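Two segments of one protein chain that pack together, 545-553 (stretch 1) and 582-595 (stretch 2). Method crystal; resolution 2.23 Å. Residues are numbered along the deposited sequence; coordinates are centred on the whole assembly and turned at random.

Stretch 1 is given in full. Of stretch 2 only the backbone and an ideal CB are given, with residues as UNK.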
# COMPACT_ATOMS: atom_id res chain seq x y z
N LEU A 545 8.15 -20.33 -27.93
CA LEU A 545 7.90 -19.19 -26.99
C LEU A 545 7.88 -19.69 -25.54
O LEU A 545 7.36 -20.79 -25.29
CB LEU A 545 6.58 -18.50 -27.32
CG LEU A 545 6.53 -17.76 -28.66
CD1 LEU A 545 5.12 -17.28 -28.97
CD2 LEU A 545 7.48 -16.57 -28.67
N PHE A 546 8.46 -18.93 -24.62
CA PHE A 546 8.10 -18.97 -23.18
C PHE A 546 6.92 -18.02 -22.96
O PHE A 546 6.89 -16.92 -23.60
CB PHE A 546 9.28 -18.57 -22.29
CG PHE A 546 10.43 -19.54 -22.35
CD1 PHE A 546 10.48 -20.65 -21.52
CD2 PHE A 546 11.46 -19.34 -23.25
CE1 PHE A 546 11.55 -21.54 -21.60
CE2 PHE A 546 12.53 -20.21 -23.30
CZ PHE A 546 12.58 -21.31 -22.48
N GLU A 547 5.96 -18.44 -22.14
CA GLU A 547 4.86 -17.54 -21.72
C GLU A 547 5.32 -16.88 -20.43
O GLU A 547 5.76 -17.61 -19.57
CB GLU A 547 3.52 -18.28 -21.57
CG GLU A 547 2.35 -17.31 -21.34
CD GLU A 547 0.97 -17.94 -21.22
OE1 GLU A 547 0.88 -19.15 -20.94
OE2 GLU A 547 -0.01 -17.20 -21.37
N GLN A 548 5.27 -15.55 -20.34
CA GLN A 548 5.90 -14.78 -19.24
C GLN A 548 5.32 -15.22 -17.91
O GLN A 548 6.08 -15.30 -16.93
CB GLN A 548 5.70 -13.27 -19.43
CG GLN A 548 6.53 -12.48 -18.46
CD GLN A 548 6.39 -11.00 -18.71
OE1 GLN A 548 6.80 -10.50 -19.75
NE2 GLN A 548 5.84 -10.31 -17.73
N ASN A 549 4.01 -15.44 -17.87
CA ASN A 549 3.32 -15.99 -16.68
C ASN A 549 2.02 -16.67 -17.14
O ASN A 549 1.62 -16.46 -18.32
CB ASN A 549 3.11 -14.93 -15.59
CG ASN A 549 2.23 -13.78 -16.03
OD1 ASN A 549 2.71 -12.65 -16.17
ND2 ASN A 549 0.94 -14.05 -16.21
N ASP A 550 1.40 -17.45 -16.27
CA ASP A 550 0.11 -18.13 -16.56
C ASP A 550 -0.89 -17.05 -16.94
O ASP A 550 -1.05 -16.10 -16.13
CB ASP A 550 -0.39 -18.95 -15.36
CG ASP A 550 -1.36 -20.09 -15.70
OD1 ASP A 550 -1.36 -20.57 -16.86
OD2 ASP A 550 -2.05 -20.55 -14.75
N GLY A 551 -1.52 -17.17 -18.11
CA GLY A 551 -2.57 -16.26 -18.58
C GLY A 551 -2.00 -15.01 -19.25
O GLY A 551 -2.83 -14.13 -19.65
N PHE A 552 -0.68 -14.90 -19.39
CA PHE A 552 -0.06 -13.72 -20.04
C PHE A 552 -0.54 -13.55 -21.49
O PHE A 552 -0.92 -12.44 -21.83
CB PHE A 552 1.47 -13.72 -20.05
CG PHE A 552 2.00 -12.39 -20.51
CD1 PHE A 552 2.16 -12.12 -21.86
CD2 PHE A 552 2.23 -11.37 -19.60
CE1 PHE A 552 2.60 -10.88 -22.28
CE2 PHE A 552 2.66 -10.13 -20.03
CZ PHE A 552 2.84 -9.89 -21.37
N PHE A 553 -0.48 -14.59 -22.32
CA PHE A 553 -0.78 -14.52 -23.78
C PHE A 553 -2.20 -14.01 -24.04
O PHE A 553 -2.39 -13.31 -25.05
CB PHE A 553 -0.67 -15.89 -24.46
CG PHE A 553 0.72 -16.43 -24.61
CD1 PHE A 553 1.81 -15.57 -24.70
CD2 PHE A 553 0.94 -17.80 -24.76
CE1 PHE A 553 3.09 -16.07 -24.91
CE2 PHE A 553 2.22 -18.29 -24.97
CZ PHE A 553 3.29 -17.43 -25.02
N UNK A 582 -2.91 -5.32 -18.72
CA UNK A 582 -2.61 -5.27 -20.18
C UNK A 582 -1.47 -6.25 -20.47
O UNK A 582 -1.07 -6.99 -19.56
CB UNK A 582 -2.23 -3.86 -20.63
N UNK A 583 -0.97 -6.24 -21.71
CA UNK A 583 0.19 -7.05 -22.15
C UNK A 583 1.37 -6.11 -22.42
O UNK A 583 2.23 -6.45 -23.24
CB UNK A 583 -0.14 -7.87 -23.40
N UNK A 584 1.38 -4.95 -21.77
CA UNK A 584 2.50 -3.98 -21.81
C UNK A 584 3.48 -4.42 -20.73
O UNK A 584 3.04 -4.61 -19.58
CB UNK A 584 2.03 -2.54 -21.59
N UNK A 585 4.76 -4.52 -21.08
CA UNK A 585 5.86 -5.05 -20.24
C UNK A 585 6.83 -3.91 -19.93
O UNK A 585 7.14 -3.07 -20.84
CB UNK A 585 6.59 -6.20 -20.94
N UNK A 586 7.29 -3.84 -18.68
CA UNK A 586 8.19 -2.76 -18.24
C UNK A 586 9.59 -3.02 -18.80
O UNK A 586 10.21 -2.08 -19.28
CB UNK A 586 8.23 -2.66 -16.71
N UNK A 587 10.08 -4.24 -18.70
CA UNK A 587 11.52 -4.52 -18.92
C UNK A 587 11.66 -6.00 -19.20
O UNK A 587 10.72 -6.77 -19.04
CB UNK A 587 12.37 -4.11 -17.72
N UNK A 588 12.85 -6.45 -19.64
CA UNK A 588 13.06 -7.86 -19.92
C UNK A 588 12.63 -8.76 -18.76
O UNK A 588 13.06 -8.56 -17.63
CB UNK A 588 14.53 -8.11 -20.25
N UNK A 589 11.81 -9.76 -19.06
CA UNK A 589 11.40 -10.81 -18.10
C UNK A 589 11.83 -12.15 -18.71
O UNK A 589 12.91 -12.65 -18.34
CB UNK A 589 9.90 -10.78 -17.82
N UNK A 590 11.10 -12.65 -19.71
CA UNK A 590 11.54 -13.84 -20.50
C UNK A 590 12.92 -13.54 -21.10
O UNK A 590 13.83 -14.40 -21.02
CB UNK A 590 10.54 -14.18 -21.60
N UNK A 591 13.08 -12.36 -21.71
CA UNK A 591 14.31 -11.98 -22.46
C UNK A 591 15.47 -11.79 -21.47
O UNK A 591 16.64 -11.92 -21.89
CB UNK A 591 14.09 -10.70 -23.27
N UNK A 592 15.16 -11.51 -20.21
CA UNK A 592 16.18 -11.44 -19.14
C UNK A 592 16.79 -12.84 -18.93
O UNK A 592 18.01 -12.95 -18.97
CB UNK A 592 15.57 -10.92 -17.84
N UNK A 593 16.01 -13.90 -18.70
CA UNK A 593 16.66 -15.21 -18.42
C UNK A 593 17.28 -15.74 -19.72
O UNK A 593 18.27 -16.43 -19.66
CB UNK A 593 15.66 -16.22 -17.85
N UNK A 594 16.74 -15.38 -20.87
CA UNK A 594 17.29 -15.79 -22.17
C UNK A 594 18.65 -15.10 -22.36
O UNK A 594 19.60 -15.79 -22.77
CB UNK A 594 16.33 -15.44 -23.31
N UNK A 595 18.79 -13.84 -21.94
CA UNK A 595 20.10 -13.13 -21.94
C UNK A 595 21.09 -13.83 -20.99
O UNK A 595 22.24 -14.08 -21.41
CB UNK A 595 19.92 -11.67 -21.52

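Position 582 turns its CA-to-CB bond away from stretch 1, which leaves the choice open. It is Thr-582; its OG1 accepts a hydrogen bond from the backbone N of 584 at 3.1 Å.

At 583 the bond points sideways, and the ideal CB lies 4.1 Å from Phe-552 CZ. A small or medium side chain would fit, polar or not. The residue is Asp-583. Its CB lies 4.1 Å from Phe-552 CZ, and both carboxylate oxygens are hydrogen-bonded elsewhere in the structure.

Position 584 points away and finds nothing of stretch 1 nearby. It is Ile-584.

Position 585 points toward stretch 1. Its ideal CB is 4.5 Å from Gln-548 OE1 and 5.3 Å from Phe-552 CZ. An apolar chain of medium length would reach the ring; a donor could also suit the amide oxygen. The residue is Ile-585, chi1 m and chi2 t. Its CD1 meets Phe-552 CZ at 3.6 Å and lies 3.4 Å from Gln-548 OE1, a contact without a hydrogen bond.

Positions 586 and 587 are out of reach, and 588 points away. Phi of -51° at 588 is compatible with proline. The residues are Lys-586, Gln-587 and Pro-588.

Position 589 points toward stretch 1, with its ideal CB 3.6 Å from Gln-548 CD. It directly precedes a helix, where Asp, Asn, Ser or Thr are common. It is Asp-589, whose side chain makes no capping bond. Its CB packs 3.7 Å from Gln-548 CD. A water bridges the stretches, donating to Asp-589 OD1 at 2.6 Å and to Gln-548 O at 2.8 Å.

At 590 the ideal CB is 4.6 Å from Phe-546 CB and 5.2 Å from Gln-548 CA. A compact apolar side chain suits this site; Val, Ile or Ala are plausible. Val-590 places CG1 3.9 Å from Phe-546 CB and CG2 3.8 Å from Gln-548 CA. A second water links its backbone N, 3.1 Å away, to Gln-548 OE1, 2.5 Å away.

Positions 591 and 592 are out of reach. They are Leu-591 and Met-592.

Position 593 points toward stretch 1, but its ideal CB has nothing within 5.5 Å. A long or aromatic side chain is needed to reach Phe-546. Phe-593 does so with chi1 p. Its CZ sits 3.6 Å from Phe-546 CG. Its edge meets the face of that ring, with planes at 85°.

Position 594 points toward stretch 1, but its ideal CB has nothing of stretch 1 within 5.5 Å, so a longer side chain is needed to touch Phe-546; Met, Leu or Phe could suit. Met-594 brings SD 4.1 Å from Phe-546 CD2, oblique to the ring.

Position 595 is out of reach and holds Phe-595.

Stretch 2 582-595: TDIIKQPDVLMFMF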
# COMPACT_ATOMS: atom_id res chain seq x y z
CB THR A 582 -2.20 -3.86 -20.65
OG1 THR A 582 -0.88 -3.57 -20.20
CG2 THR A 582 -3.14 -2.77 -20.19
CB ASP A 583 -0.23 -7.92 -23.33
CG ASP A 583 -0.46 -7.17 -24.62
OD1 ASP A 583 -0.58 -5.91 -24.57
OD2 ASP A 583 -0.51 -7.84 -25.65
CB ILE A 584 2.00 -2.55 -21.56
CG1 ILE A 584 0.97 -2.09 -22.60
CG2 ILE A 584 3.17 -1.59 -21.49
CD1 ILE A 584 0.14 -0.94 -22.13
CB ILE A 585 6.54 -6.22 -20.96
CG1 ILE A 585 5.60 -7.42 -21.05
CG2 ILE A 585 7.85 -6.61 -20.31
CD1 ILE A 585 5.93 -8.33 -22.21
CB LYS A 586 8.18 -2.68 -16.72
CG LYS A 586 9.04 -1.57 -16.13
CD LYS A 586 9.00 -1.66 -14.62
CE LYS A 586 9.98 -0.77 -13.91
NZ LYS A 586 9.49 0.62 -14.03
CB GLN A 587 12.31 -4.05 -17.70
CG GLN A 587 12.02 -4.85 -16.42
CD GLN A 587 12.60 -4.18 -15.19
OE1 GLN A 587 11.99 -3.31 -14.61
NE2 GLN A 587 13.78 -4.61 -14.77
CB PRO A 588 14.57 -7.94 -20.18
CG PRO A 588 14.89 -6.56 -20.72
CD PRO A 588 14.03 -5.61 -19.91
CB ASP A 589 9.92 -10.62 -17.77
CG ASP A 589 9.47 -11.29 -16.50
OD1 ASP A 589 9.67 -12.53 -16.42
OD2 ASP A 589 8.93 -10.58 -15.58
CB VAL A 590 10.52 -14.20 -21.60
CG1 VAL A 590 11.11 -15.17 -22.62
CG2 VAL A 590 9.25 -14.74 -21.00
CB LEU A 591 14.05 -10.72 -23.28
CG LEU A 591 13.14 -10.89 -24.50
CD1 LEU A 591 13.30 -9.70 -25.45
CD2 LEU A 591 13.42 -12.20 -25.24
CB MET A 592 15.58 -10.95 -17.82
CG MET A 592 16.64 -10.57 -16.84
SD MET A 592 17.52 -9.10 -17.43
CE MET A 592 19.01 -9.20 -16.44
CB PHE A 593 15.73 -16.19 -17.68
CG PHE A 593 14.64 -16.81 -18.50
CD1 PHE A 593 14.91 -17.85 -19.36
CD2 PHE A 593 13.33 -16.39 -18.35
CE1 PHE A 593 13.90 -18.45 -20.10
CE2 PHE A 593 12.32 -17.00 -19.06
CZ PHE A 593 12.61 -18.02 -19.94
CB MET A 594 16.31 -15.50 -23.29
CG MET A 594 15.07 -16.39 -23.19
SD MET A 594 14.07 -16.52 -24.69
CE MET A 594 15.10 -17.67 -25.61
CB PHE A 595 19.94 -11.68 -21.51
CG PHE A 595 21.23 -10.99 -21.16
CD1 PHE A 595 22.14 -10.64 -22.15
CD2 PHE A 595 21.50 -10.60 -19.86
CE1 PHE A 595 23.31 -9.98 -21.84
CE2 PHE A 595 22.68 -9.94 -19.55
CZ PHE A 595 23.59 -9.64 -20.54
O HOH W 1 8.74 -11.28 -21.12
O HOH W 2 8.83 -14.80 -17.42
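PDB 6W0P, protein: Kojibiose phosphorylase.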